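Local coordinates for protein polyketide biosynthesis cytochrome P450 PksS (Bacillus subtilis, PDB 4YZR) that acts as a heme-dependent cytochrome P450 monooxygenase in antibiotic biosynthesis, taking dihydrobacillaene as its substrate in the formation of the polyketide bacillaene, at residues Glu12-Pro17 / Phe392-Glu397; Asn173-Thr178 / Met234-Val239; Gly242-Val247 / Gln386-Val391. One frame throughout, in Å; residues are numbered along the deposited sequence.

The three contacts follow one another through the P450 fold, with contact 3 in the middle: its centre is about 9 Å from that of contact 1 and 12 Å from that of contact 2, whereas the centres of contacts 1 and 2 lie about 20 Å apart. Contacts 2 and 3 share the long helix 228-259, the I-helix in P450 terms, which also touches the heme. Contacts 1 and 3 share the loop 386-397 near the C-terminus. Along the sequence, contact 2 closes before contact 3 opens, and both are nested within the span closed by contact 1. The N-terminal region, helix 165-175 and the C-terminal loop are thus gathered about the heme-bearing core.

Contact 1 (Glu12-Pro17 / Phe392-Glu397); sequences EFHHNP and FLRGLE
Arg394 reaches from the loop 392-397 and presents one guanidinium face to CD of Pro17, while its N-H groups address the last carbonyls of helix 11-15. Pro17 CD stands over the centre of that face, 3.4 Å from CZ of Arg394, and Pro17 CG lies farther back, near NE and CD of Arg394. Proline suits this place, since its compact, nonpolar ring can set a CH2 group over the planar cation without competing for its hydrogen bonds. Those bonds leave at the edge of the group. NH1 of Arg394 gives the better one to His14 O, at 2.9 Å with an N-H...O angle of 147° and with the oxygen in the guanidinium plane. NH2 adds weak bonds to His14 O and to His15 O, each 3.1 Å long. His14 O therefore takes two N-H groups, and a positive charge at the C-terminal end of a helix probably also benefits from the helix dipole. The reach depends on a first torsion that sets CG opposite the backbone N (chi1 -175°), a bend at chi2 (53°) and an extended remainder. The face of the guanidinium opposite Pro17 meets the indole of Trp387 in a cation-pi contact, so the cation lies between the pyrrolidine CD on one face and the indole on the other. On the helical side, Asn16 ends helix 11-15 and N-caps the next one, its OD1 accepting from Ser19 N. The contact thus fastens the C-terminal loop, which precedes strand 400-402, against the junction of helices 11-15 and 17-27.

Contact 2 (Asn173-Thr178 / Met234-Val239); sequences NAMVDT and MLFLLV. With HEM (protoporphyrin IX containing Fe), chain C.
A Met-aromatic contact between Met175 and Phe236 joins the end of helix 165-175 to the long helix 228-259; these correspond to the F-helix and I-helix of the P450 fold. The methyl CE of Met175 does the touching, lying 3.8 Å from CD1 of Phe236 and almost as near to CE1, so it touches the CD1-CE1 side of Phe236 obliquely. The sulfur stands farther back at the ring edge, with SD 5.5 Å from the centroid of the Phe236 ring. Met175 holds CG between its backbone N and carbonyl carbon (chi1 79°) and is extended beyond it, an unbranched chain that carries its terminal methyl across to the other helix. The same CE also approaches Val239 CG1 at 4.2 Å, one helical turn on from Phe236. Leu190 of helix 183-206 touches both Met175 and Phe236. Other residues of segment 234-239 meet the heme: Leu237 CD2 packs 3.7 Å from its methyl CMD. The side chains joining the two helices are buried and apolar, consistent with cohesion by dispersion and exclusion of water, and the polarisable sulfur probably adds to the attraction for the ring.

Contact 3 (Gly242-Val247 / Gln386-Val391); sequences GLETTV and QWRKNV. With HEM (protoporphyrin IX containing Fe), chain C.
Glu244 extends from the helical segment 242-247 toward Arg388 and Asn390 of the C-terminal loop. Along that loop, Trp387 comes first and sets its indole against Ser252 and Leu255, farther down helix 228-259, where a broad aromatic surface suits a helix flank. Arg388 follows and carries the main contact. Its guanidinium is stacked on the carboxylate of Glu244, with the two planes only 13° apart. Glu244 OE1 sits over the centre of the guanidinium face, 3.3 Å from Arg388 CZ, and the salt bridge to NH1 of Arg388 measures 3.4 Å. The long arginine bends at chi3 (74°) to bring the flat group round, while Glu244 comes straight out to meet it, fully extended with CG opposite its backbone N (chi1 170°). A water links the pair weakly, donating to Glu244 OE2 at 3.0 Å and accepting from Arg388 NH2 at 3.3 Å. Two residues on, Asn390 also directs its CB toward the helix, but ND2 stays 4.0 Å from Glu244 OE1, too far for a hydrogen bond. Its OD1 accepts from the backbone N of Phe392, as in an Asx turn, and from that of Leu393, a task to which asparagine is well suited. On the helix, the sequence around Gly242, Glu244 and Thr245 matches the I-helix signature of P450s, including its acid-alcohol pair, and a wider pi-type turn occurs here. Thr246 OG1 lies 3.4 Å from the heme methyl CMC and bonds to Ala241 O. Since Glu244 OE1 sits over the face of the cation, with no N-H aimed at it, the attraction is mainly one of charge, and probably tolerates sliding of the exposed arginine better than an in-plane, two-bond pairing would.

Contact 1 (Glu12-Pro17 / Phe392-Glu397)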
loop_
_atom_site.group_PDB
_atom_site.type_symbol
_atom_site.label_atom_id
_atom_site.label_comp_id
_atom_site.label_asym_id
_atom_site.label_seq_id
_atom_site.Cartn_x
_atom_site.Cartn_y
_atom_site.Cartn_z
ATOM N N GLU A 12 11.801 17.533 7.367
ATOM C CA GLU A 12 12.573 16.336 7.869
ATOM C C GLU A 12 11.806 15.019 7.554
ATOM O O GLU A 12 12.417 14.089 7.100
ATOM C CB GLU A 12 12.795 16.442 9.338
ATOM C CG GLU A 12 13.822 17.397 9.902
ATOM C CD GLU A 12 14.252 16.958 11.324
ATOM O OE1 GLU A 12 13.965 15.780 11.746
ATOM O OE2 GLU A 12 14.891 17.771 12.036
ATOM N N PHE A 13 10.503 15.066 7.744
ATOM C CA PHE A 13 9.675 13.844 7.450
ATOM C C PHE A 13 9.682 13.536 6.019
ATOM O O PHE A 13 9.720 12.343 5.604
ATOM C CB PHE A 13 8.296 13.995 7.998
ATOM C CG PHE A 13 7.489 12.702 8.042
ATOM C CD1 PHE A 13 7.674 11.810 9.034
ATOM C CD2 PHE A 13 6.646 12.405 7.027
ATOM C CE1 PHE A 13 6.922 10.647 9.059
ATOM C CE2 PHE A 13 5.887 11.216 7.076
ATOM C CZ PHE A 13 6.045 10.425 8.120
ATOM N N HIS A 14 9.679 14.529 5.124
ATOM C CA HIS A 14 9.792 14.287 3.719
ATOM C C HIS A 14 11.176 13.783 3.286
ATOM O O HIS A 14 11.321 12.930 2.396
ATOM C CB HIS A 14 9.445 15.578 2.876
ATOM C CG HIS A 14 9.559 15.317 1.445
ATOM N ND1 HIS A 14 8.646 14.530 0.802
ATOM C CD2 HIS A 14 10.512 15.597 0.528
ATOM C CE1 HIS A 14 9.001 14.375 -0.463
ATOM N NE2 HIS A 14 10.093 15.028 -0.670
ATOM N N HIS A 15 12.198 14.240 3.959
ATOM C CA HIS A 15 13.533 13.814 3.624
ATOM C C HIS A 15 13.772 12.344 3.983
ATOM O O HIS A 15 14.311 11.618 3.243
ATOM C CB HIS A 15 14.558 14.698 4.319
ATOM C CG HIS A 15 15.951 14.282 4.042
ATOM N ND1 HIS A 15 16.726 13.652 4.977
ATOM C CD2 HIS A 15 16.672 14.307 2.908
ATOM C CE1 HIS A 15 17.896 13.360 4.445
ATOM N NE2 HIS A 15 17.892 13.752 3.194
ATOM N N ASN A 16 13.317 11.980 5.163
ATOM C CA ASN A 16 13.488 10.564 5.662
ATOM C C ASN A 16 12.524 10.347 6.790
ATOM O O ASN A 16 12.820 10.627 7.934
ATOM C CB ASN A 16 14.951 10.329 6.061
ATOM C CG ASN A 16 15.203 8.893 6.392
ATOM O OD1 ASN A 16 14.271 8.177 6.641
ATOM N ND2 ASN A 16 16.424 8.499 6.542
ATOM N N PRO A 17 11.396 9.718 6.470
ATOM C CA PRO A 17 10.431 9.515 7.554
ATOM C C PRO A 17 10.875 8.429 8.581
ATOM O O PRO A 17 10.459 8.480 9.716
ATOM C CB PRO A 17 9.156 9.124 6.802
ATOM C CG PRO A 17 9.672 8.547 5.579
ATOM C CD PRO A 17 10.829 9.379 5.192
ATOM N N PHE A 392 1.722 9.391 4.196
ATOM C CA PHE A 392 1.429 8.024 4.578
ATOM C C PHE A 392 2.103 7.090 3.665
ATOM O O PHE A 392 2.477 5.971 4.131
ATOM C CB PHE A 392 -0.078 7.807 4.583
ATOM C CG PHE A 392 -0.808 8.677 5.555
ATOM C CD1 PHE A 392 -0.805 8.384 6.921
ATOM C CD2 PHE A 392 -1.413 9.790 5.148
ATOM C CE1 PHE A 392 -1.473 9.198 7.819
ATOM C CE2 PHE A 392 -2.090 10.641 6.052
ATOM C CZ PHE A 392 -2.053 10.330 7.368
ATOM N N LEU A 393 2.153 7.340 2.395
ATOM C CA LEU A 393 2.716 6.444 1.374
ATOM C C LEU A 393 4.085 6.888 0.929
ATOM O O LEU A 393 4.151 7.970 0.184
ATOM C CB LEU A 393 1.787 6.397 0.209
ATOM C CG LEU A 393 0.289 6.196 0.460
ATOM C CD1 LEU A 393 -0.555 6.211 -0.843
ATOM C CD2 LEU A 393 0.098 4.956 1.313
ATOM N N ARG A 394 5.116 6.148 1.175
ATOM C CA ARG A 394 6.492 6.520 0.910
ATOM C C ARG A 394 6.873 5.993 -0.437
ATOM O O ARG A 394 7.130 4.808 -0.594
ATOM C CB ARG A 394 7.373 6.062 2.022
ATOM C CG ARG A 394 8.824 6.469 1.959
ATOM C CD ARG A 394 8.967 7.931 1.782
ATOM N NE ARG A 394 10.341 8.335 1.888
ATOM C CZ ARG A 394 10.733 9.630 1.847
ATOM N NH1 ARG A 394 9.821 10.581 1.739
ATOM N NH2 ARG A 394 12.018 9.894 1.985
ATOM N N GLY A 395 6.921 6.860 -1.429
ATOM C CA GLY A 395 7.102 6.448 -2.820
ATOM C C GLY A 395 7.962 7.401 -3.635
ATOM O O GLY A 395 7.906 8.603 -3.442
ATOM N N LEU A 396 8.674 6.822 -4.574
ATOM C CA LEU A 396 9.577 7.598 -5.449
ATOM C C LEU A 396 8.846 8.271 -6.539
ATOM O O LEU A 396 7.931 7.749 -7.113
ATOM C CB LEU A 396 10.608 6.625 -6.022
ATOM C CG LEU A 396 11.604 6.097 -5.061
ATOM C CD1 LEU A 396 12.208 4.767 -5.506
ATOM C CD2 LEU A 396 12.671 7.084 -4.647
ATOM N N GLU A 397 9.337 9.460 -6.895
ATOM C CA GLU A 397 8.872 10.087 -8.128
ATOM C C GLU A 397 9.524 9.506 -9.381
ATOM O O GLU A 397 8.863 9.353 -10.373
ATOM C CB GLU A 397 9.226 11.599 -7.991
ATOM C CG GLU A 397 8.827 12.615 -9.025
ATOM C CD GLU A 397 9.296 14.019 -8.526
ATOM O OE1 GLU A 397 10.359 14.554 -8.954
ATOM O OE2 GLU A 397 8.652 14.578 -7.591
#

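Contact 2 (Asn173-Thr178 / Met234-Val239)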
loop_
_atom_site.group_PDB
_atom_site.type_symbol
_atom_site.label_atom_id
_atom_site.label_comp_id
_atom_site.label_asym_id
_atom_site.label_seq_id
_atom_site.Cartn_x
_atom_site.Cartn_y
_atom_site.Cartn_z
ATOM N N ASN A 173 -5.219 8.028 -11.310
ATOM C CA ASN A 173 -4.253 9.001 -10.811
ATOM C C ASN A 173 -4.886 10.231 -10.172
ATOM O O ASN A 173 -4.491 10.728 -9.077
ATOM C CB ASN A 173 -3.318 9.446 -11.897
ATOM C CG ASN A 173 -2.291 8.474 -12.253
ATOM O OD1 ASN A 173 -2.102 7.454 -11.585
ATOM N ND2 ASN A 173 -1.663 8.705 -13.382
ATOM N N ALA A 174 -5.897 10.803 -10.807
ATOM C CA ALA A 174 -6.526 12.002 -10.286
ATOM C C ALA A 174 -7.313 11.747 -9.069
ATOM O O ALA A 174 -7.425 12.605 -8.142
ATOM C CB ALA A 174 -7.407 12.615 -11.384
ATOM N N MET A 175 -7.933 10.568 -8.939
ATOM C CA MET A 175 -8.896 10.400 -7.886
ATOM C C MET A 175 -8.298 10.215 -6.468
ATOM O O MET A 175 -9.060 10.295 -5.522
ATOM C CB MET A 175 -9.886 9.262 -8.254
ATOM C CG MET A 175 -9.302 7.891 -8.018
ATOM S SD MET A 175 -10.404 6.682 -8.770
ATOM C CE MET A 175 -9.670 5.219 -8.061
ATOM N N VAL A 176 -7.007 9.967 -6.411
ATOM C CA VAL A 176 -6.124 9.788 -5.165
ATOM C C VAL A 176 -5.189 10.956 -4.910
ATOM O O VAL A 176 -4.268 10.894 -4.013
ATOM C CB VAL A 176 -5.213 8.522 -5.211
ATOM C CG1 VAL A 176 -6.111 7.317 -5.426
ATOM C CG2 VAL A 176 -4.146 8.481 -6.254
ATOM N N ASP A 177 -5.338 12.013 -5.677
ATOM C CA ASP A 177 -4.468 13.186 -5.476
ATOM C C ASP A 177 -4.582 13.727 -4.048
ATOM O O ASP A 177 -5.696 13.916 -3.556
ATOM C CB ASP A 177 -4.890 14.270 -6.473
ATOM C CG ASP A 177 -3.924 15.443 -6.481
ATOM O OD1 ASP A 177 -4.069 16.289 -5.574
ATOM O OD2 ASP A 177 -3.052 15.484 -7.380
ATOM N N THR A 178 -3.430 13.954 -3.377
ATOM C CA THR A 178 -3.445 14.500 -1.969
ATOM C C THR A 178 -3.377 16.034 -1.853
ATOM O O THR A 178 -3.589 16.560 -0.742
ATOM C CB THR A 178 -2.389 13.824 -1.013
ATOM O OG1 THR A 178 -1.096 13.714 -1.643
ATOM C CG2 THR A 178 -2.863 12.398 -0.642
ATOM N N MET A 234 -15.976 -1.078 -2.653
ATOM C CA MET A 234 -15.069 -2.162 -2.653
ATOM C C MET A 234 -14.100 -2.019 -3.822
ATOM O O MET A 234 -12.897 -2.198 -3.672
ATOM C CB MET A 234 -15.761 -3.486 -2.656
ATOM C CG MET A 234 -14.857 -4.679 -2.428
ATOM S SD MET A 234 -14.308 -4.914 -0.801
ATOM C CE MET A 234 -15.768 -5.557 0.005
ATOM N N LEU A 235 -14.642 -1.758 -5.014
ATOM C CA LEU A 235 -13.772 -1.661 -6.207
ATOM C C LEU A 235 -12.884 -0.434 -6.088
ATOM O O LEU A 235 -11.702 -0.475 -6.484
ATOM C CB LEU A 235 -14.635 -1.589 -7.434
ATOM C CG LEU A 235 -15.265 -2.937 -7.736
ATOM C CD1 LEU A 235 -16.278 -2.707 -8.864
ATOM C CD2 LEU A 235 -14.264 -3.971 -8.120
ATOM N N PHE A 236 -13.377 0.662 -5.530
ATOM C CA PHE A 236 -12.575 1.830 -5.251
ATOM C C PHE A 236 -11.356 1.453 -4.376
ATOM O O PHE A 236 -10.192 1.723 -4.711
ATOM C CB PHE A 236 -13.362 2.934 -4.604
ATOM C CG PHE A 236 -12.540 4.122 -4.153
ATOM C CD1 PHE A 236 -12.004 5.012 -5.055
ATOM C CD2 PHE A 236 -12.272 4.267 -2.800
ATOM C CE1 PHE A 236 -11.203 6.068 -4.607
ATOM C CE2 PHE A 236 -11.484 5.356 -2.363
ATOM C CZ PHE A 236 -10.940 6.177 -3.277
ATOM N N LEU A 237 -11.644 0.786 -3.268
ATOM C CA LEU A 237 -10.574 0.447 -2.337
ATOM C C LEU A 237 -9.528 -0.468 -2.980
ATOM O O LEU A 237 -8.338 -0.325 -2.874
ATOM C CB LEU A 237 -11.185 -0.239 -1.107
ATOM C CG LEU A 237 -10.123 -0.678 -0.066
ATOM C CD1 LEU A 237 -9.208 0.448 0.385
ATOM C CD2 LEU A 237 -11.031 -1.347 1.001
ATOM N N LEU A 238 -10.018 -1.500 -3.719
ATOM C CA LEU A 238 -9.111 -2.447 -4.340
ATOM C C LEU A 238 -8.198 -1.823 -5.414
ATOM O O LEU A 238 -7.007 -2.073 -5.540
ATOM C CB LEU A 238 -9.872 -3.589 -4.970
ATOM C CG LEU A 238 -10.591 -4.513 -3.979
ATOM C CD1 LEU A 238 -11.539 -5.459 -4.677
ATOM C CD2 LEU A 238 -9.651 -5.319 -3.103
ATOM N N VAL A 239 -8.836 -0.963 -6.252
ATOM C CA VAL A 239 -8.075 -0.281 -7.253
ATOM C C VAL A 239 -7.063 0.668 -6.600
ATOM O O VAL A 239 -5.885 0.602 -7.048
ATOM C CB VAL A 239 -8.998 0.492 -8.214
ATOM C CG1 VAL A 239 -8.211 1.459 -9.089
ATOM C CG2 VAL A 239 -9.790 -0.465 -9.041
HETATM C CHA HEM C . -5.337 -3.012 3.975
HETATM C CHB HEM C . -0.634 -2.386 3.060
HETATM C CHC HEM C . -1.333 -3.920 -1.501
HETATM C CHD HEM C . -6.021 -4.377 -0.587
HETATM C C1A HEM C . -4.010 -2.686 4.125
HETATM C C2A HEM C . -3.321 -2.233 5.342
HETATM C C3A HEM C . -2.063 -2.011 5.055
HETATM C C4A HEM C . -1.855 -2.409 3.660
HETATM C CMA HEM C . -1.026 -1.433 5.932
HETATM C CAA HEM C . -4.029 -1.919 6.665
HETATM C CBA HEM C . -4.466 -0.529 6.756
HETATM C CGA HEM C . -5.165 -0.053 8.102
HETATM O O1A HEM C . -5.352 1.213 8.136
HETATM O O2A HEM C . -5.351 -0.916 8.876
HETATM C C1B HEM C . -0.415 -2.739 1.730
HETATM C C2B HEM C . 0.846 -2.784 1.066
HETATM C C3B HEM C . 0.697 -3.204 -0.213
HETATM C C4B HEM C . -0.740 -3.442 -0.356
HETATM C CMB HEM C . 2.083 -2.418 1.749
HETATM C CAB HEM C . 1.642 -3.406 -1.297
HETATM C CBB HEM C . 2.898 -3.573 -1.072
HETATM C C1C HEM C . -2.653 -4.231 -1.694
HETATM C C2C HEM C . -3.287 -4.707 -2.860
HETATM C C3C HEM C . -4.653 -4.845 -2.607
HETATM C C4C HEM C . -4.837 -4.396 -1.264
HETATM C CMC HEM C . -2.492 -5.131 -4.067
HETATM C CAC HEM C . -5.707 -5.312 -3.492
HETATM C CBC HEM C . -5.666 -5.208 -4.771
HETATM C C1D HEM C . -6.281 -4.037 0.719
HETATM C C2D HEM C . -7.594 -3.993 1.314
HETATM C C3D HEM C . -7.385 -3.629 2.613
HETATM C C4D HEM C . -5.933 -3.453 2.817
HETATM C CMD HEM C . -8.904 -4.376 0.661
HETATM C CAD HEM C . -8.414 -3.473 3.703
HETATM C CBD HEM C . -8.642 -4.740 4.467
HETATM C CGD HEM C . -9.775 -4.690 5.538
HETATM O O1D HEM C . -10.132 -3.561 5.893
HETATM O O2D HEM C . -10.162 -5.794 5.968
HETATM N NA HEM C . -3.051 -2.858 3.178
HETATM N NB HEM C . -1.353 -3.198 0.834
HETATM N NC HEM C . -3.609 -4.071 -0.730
HETATM N ND HEM C . -5.292 -3.689 1.608
HETATM FE FE HEM C . -3.333 -3.520 1.246
#

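Contact 3 (Gly242-Val247 / Gln386-Val391)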
loop_
_atom_site.group_PDB
_atom_site.type_symbol
_atom_site.label_atom_id
_atom_site.label_comp_id
_atom_site.label_asym_id
_atom_site.label_seq_id
_atom_site.Cartn_x
_atom_site.Cartn_y
_atom_site.Cartn_z
ATOM N N GLY A 242 -4.104 -1.554 -5.257
ATOM C CA GLY A 242 -3.360 -2.187 -6.282
ATOM C C GLY A 242 -2.444 -1.354 -7.103
ATOM O O GLY A 242 -1.612 -1.851 -7.896
ATOM N N LEU A 243 -2.608 -0.055 -6.997
ATOM C CA LEU A 243 -1.870 0.918 -7.712
ATOM C C LEU A 243 -0.648 1.574 -7.045
ATOM O O LEU A 243 0.496 1.248 -7.409
ATOM C CB LEU A 243 -2.761 1.946 -8.367
ATOM C CG LEU A 243 -3.706 1.328 -9.403
ATOM C CD1 LEU A 243 -4.572 2.370 -10.057
ATOM C CD2 LEU A 243 -2.951 0.489 -10.491
ATOM N N GLU A 244 -0.804 2.466 -6.095
ATOM C CA GLU A 244 0.311 3.402 -5.774
ATOM C C GLU A 244 1.099 2.610 -4.728
ATOM O O GLU A 244 2.341 2.608 -4.755
ATOM C CB GLU A 244 -0.152 4.759 -5.259
ATOM C CG GLU A 244 0.949 5.669 -4.700
ATOM C CD GLU A 244 0.424 7.073 -4.413
ATOM O OE1 GLU A 244 1.282 7.909 -4.057
ATOM O OE2 GLU A 244 -0.784 7.321 -4.418
ATOM N N THR A 245 0.488 1.961 -3.793
ATOM C CA THR A 245 1.224 1.344 -2.730
ATOM C C THR A 245 2.026 0.099 -3.224
ATOM O O THR A 245 3.199 -0.109 -2.877
ATOM C CB THR A 245 0.323 1.134 -1.505
ATOM O OG1 THR A 245 -0.863 0.420 -1.900
ATOM C CG2 THR A 245 0.053 2.395 -0.963
ATOM N N THR A 246 1.440 -0.648 -4.168
ATOM C CA THR A 246 2.169 -1.771 -4.774
ATOM C C THR A 246 3.299 -1.269 -5.663
ATOM O O THR A 246 4.374 -1.810 -5.631
ATOM C CB THR A 246 1.115 -2.581 -5.607
ATOM O OG1 THR A 246 0.040 -3.023 -4.713
ATOM C CG2 THR A 246 1.701 -3.766 -6.130
ATOM N N VAL A 247 3.036 -0.198 -6.430
ATOM C CA VAL A 247 4.100 0.499 -7.155
ATOM C C VAL A 247 5.224 0.823 -6.226
ATOM O O VAL A 247 6.416 0.670 -6.603
ATOM C CB VAL A 247 3.491 1.761 -7.818
ATOM C CG1 VAL A 247 4.586 2.628 -8.414
ATOM C CG2 VAL A 247 2.504 1.352 -8.912
ATOM N N GLN A 386 14.386 11.594 -5.549
ATOM C CA GLN A 386 13.163 12.391 -5.520
ATOM C C GLN A 386 12.011 11.504 -5.009
ATOM O O GLN A 386 11.567 10.576 -5.682
ATOM C CB GLN A 386 12.785 12.959 -6.857
ATOM C CG GLN A 386 13.902 13.803 -7.542
ATOM C CD GLN A 386 14.304 14.961 -6.683
ATOM O OE1 GLN A 386 15.472 15.130 -6.358
ATOM N NE2 GLN A 386 13.331 15.702 -6.205
ATOM N N TRP A 387 11.476 11.920 -3.916
ATOM C CA TRP A 387 10.354 11.269 -3.291
ATOM C C TRP A 387 9.066 12.044 -3.501
ATOM O O TRP A 387 9.088 13.319 -3.494
ATOM C CB TRP A 387 10.582 11.141 -1.788
ATOM C CG TRP A 387 11.645 10.227 -1.458
ATOM C CD1 TRP A 387 12.950 10.530 -1.229
ATOM C CD2 TRP A 387 11.573 8.787 -1.389
ATOM N NE1 TRP A 387 13.679 9.386 -1.018
ATOM C CE2 TRP A 387 12.861 8.312 -1.066
ATOM C CE3 TRP A 387 10.533 7.874 -1.477
ATOM C CZ2 TRP A 387 13.118 6.942 -0.916
ATOM C CZ3 TRP A 387 10.798 6.538 -1.347
ATOM C CH2 TRP A 387 12.050 6.110 -1.159
ATOM N N ARG A 388 7.927 11.398 -3.676
ATOM C CA ARG A 388 6.630 12.070 -3.776
ATOM C C ARG A 388 6.242 12.652 -2.420
ATOM O O ARG A 388 6.669 12.199 -1.367
ATOM C CB ARG A 388 5.575 11.093 -4.174
ATOM C CG ARG A 388 5.850 10.605 -5.599
ATOM C CD ARG A 388 4.948 9.487 -6.018
ATOM N NE ARG A 388 3.594 9.921 -6.316
ATOM C CZ ARG A 388 2.669 9.102 -6.824
ATOM N NH1 ARG A 388 2.901 7.797 -7.010
ATOM N NH2 ARG A 388 1.467 9.582 -7.086
ATOM N N LYS A 389 5.479 13.756 -2.414
ATOM C CA LYS A 389 4.936 14.326 -1.241
ATOM C C LYS A 389 3.717 13.533 -0.865
ATOM O O LYS A 389 2.714 13.586 -1.506
ATOM C CB LYS A 389 4.568 15.749 -1.549
ATOM C CG LYS A 389 4.073 16.573 -0.332
ATOM C CD LYS A 389 3.512 17.977 -0.746
ATOM C CE LYS A 389 2.931 18.753 0.436
ATOM N NZ LYS A 389 3.783 18.715 1.669
ATOM N N ASN A 390 3.829 12.772 0.148
ATOM C CA ASN A 390 2.711 11.978 0.700
ATOM C C ASN A 390 3.175 11.590 2.076
ATOM O O ASN A 390 4.237 10.884 2.091
ATOM C CB ASN A 390 2.375 10.768 -0.183
ATOM C CG ASN A 390 1.071 10.058 0.225
ATOM O OD1 ASN A 390 0.788 9.793 1.396
ATOM N ND2 ASN A 390 0.237 9.839 -0.768
ATOM N N VAL A 391 2.384 11.895 3.078
ATOM C CA VAL A 391 2.648 11.641 4.500
ATOM C C VAL A 391 2.681 10.079 4.750
ATOM O O VAL A 391 3.481 9.630 5.583
ATOM C CB VAL A 391 1.412 12.241 5.400
ATOM C CG1 VAL A 391 1.409 11.743 6.817
ATOM C CG2 VAL A 391 1.294 13.758 5.342
HETATM C CHA HEM C . -5.337 -3.012 3.975
HETATM C CHB HEM C . -0.634 -2.386 3.060
HETATM C CHC HEM C . -1.333 -3.920 -1.501
HETATM C CHD HEM C . -6.021 -4.377 -0.587
HETATM C C1A HEM C . -4.010 -2.686 4.125
HETATM C C2A HEM C . -3.321 -2.233 5.342
HETATM C C3A HEM C . -2.063 -2.011 5.055
HETATM C C4A HEM C . -1.855 -2.409 3.660
HETATM C CMA HEM C . -1.026 -1.433 5.932
HETATM C CAA HEM C . -4.029 -1.919 6.665
HETATM C CBA HEM C . -4.466 -0.529 6.756
HETATM C CGA HEM C . -5.165 -0.053 8.102
HETATM O O1A HEM C . -5.352 1.213 8.136
HETATM O O2A HEM C . -5.351 -0.916 8.876
HETATM C C1B HEM C . -0.415 -2.739 1.730
HETATM C C2B HEM C . 0.846 -2.784 1.066
HETATM C C3B HEM C . 0.697 -3.204 -0.213
HETATM C C4B HEM C . -0.740 -3.442 -0.356
HETATM C CMB HEM C . 2.083 -2.418 1.749
HETATM C CAB HEM C . 1.642 -3.406 -1.297
HETATM C CBB HEM C . 2.898 -3.573 -1.072
HETATM C C1C HEM C . -2.653 -4.231 -1.694
HETATM C C2C HEM C . -3.287 -4.707 -2.860
HETATM C C3C HEM C . -4.653 -4.845 -2.607
HETATM C C4C HEM C . -4.837 -4.396 -1.264
HETATM C CMC HEM C . -2.492 -5.131 -4.067
HETATM C CAC HEM C . -5.707 -5.312 -3.492
HETATM C CBC HEM C . -5.666 -5.208 -4.771
HETATM C C1D HEM C . -6.281 -4.037 0.719
HETATM C C2D HEM C . -7.594 -3.993 1.314
HETATM C C3D HEM C . -7.385 -3.629 2.613
HETATM C C4D HEM C . -5.933 -3.453 2.817
HETATM C CMD HEM C . -8.904 -4.376 0.661
HETATM C CAD HEM C . -8.414 -3.473 3.703
HETATM C CBD HEM C . -8.642 -4.740 4.467
HETATM C CGD HEM C . -9.775 -4.690 5.538
HETATM O O1D HEM C . -10.132 -3.561 5.893
HETATM O O2D HEM C . -10.162 -5.794 5.968
HETATM N NA HEM C . -3.051 -2.858 3.178
HETATM N NB HEM C . -1.353 -3.198 0.834
HETATM N NC HEM C . -3.609 -4.071 -0.730
HETATM N ND HEM C . -5.292 -3.689 1.608
HETATM FE FE HEM C . -3.333 -3.520 1.246
HETATM O O HOH W 1 -1.203 7.668 -7.408
#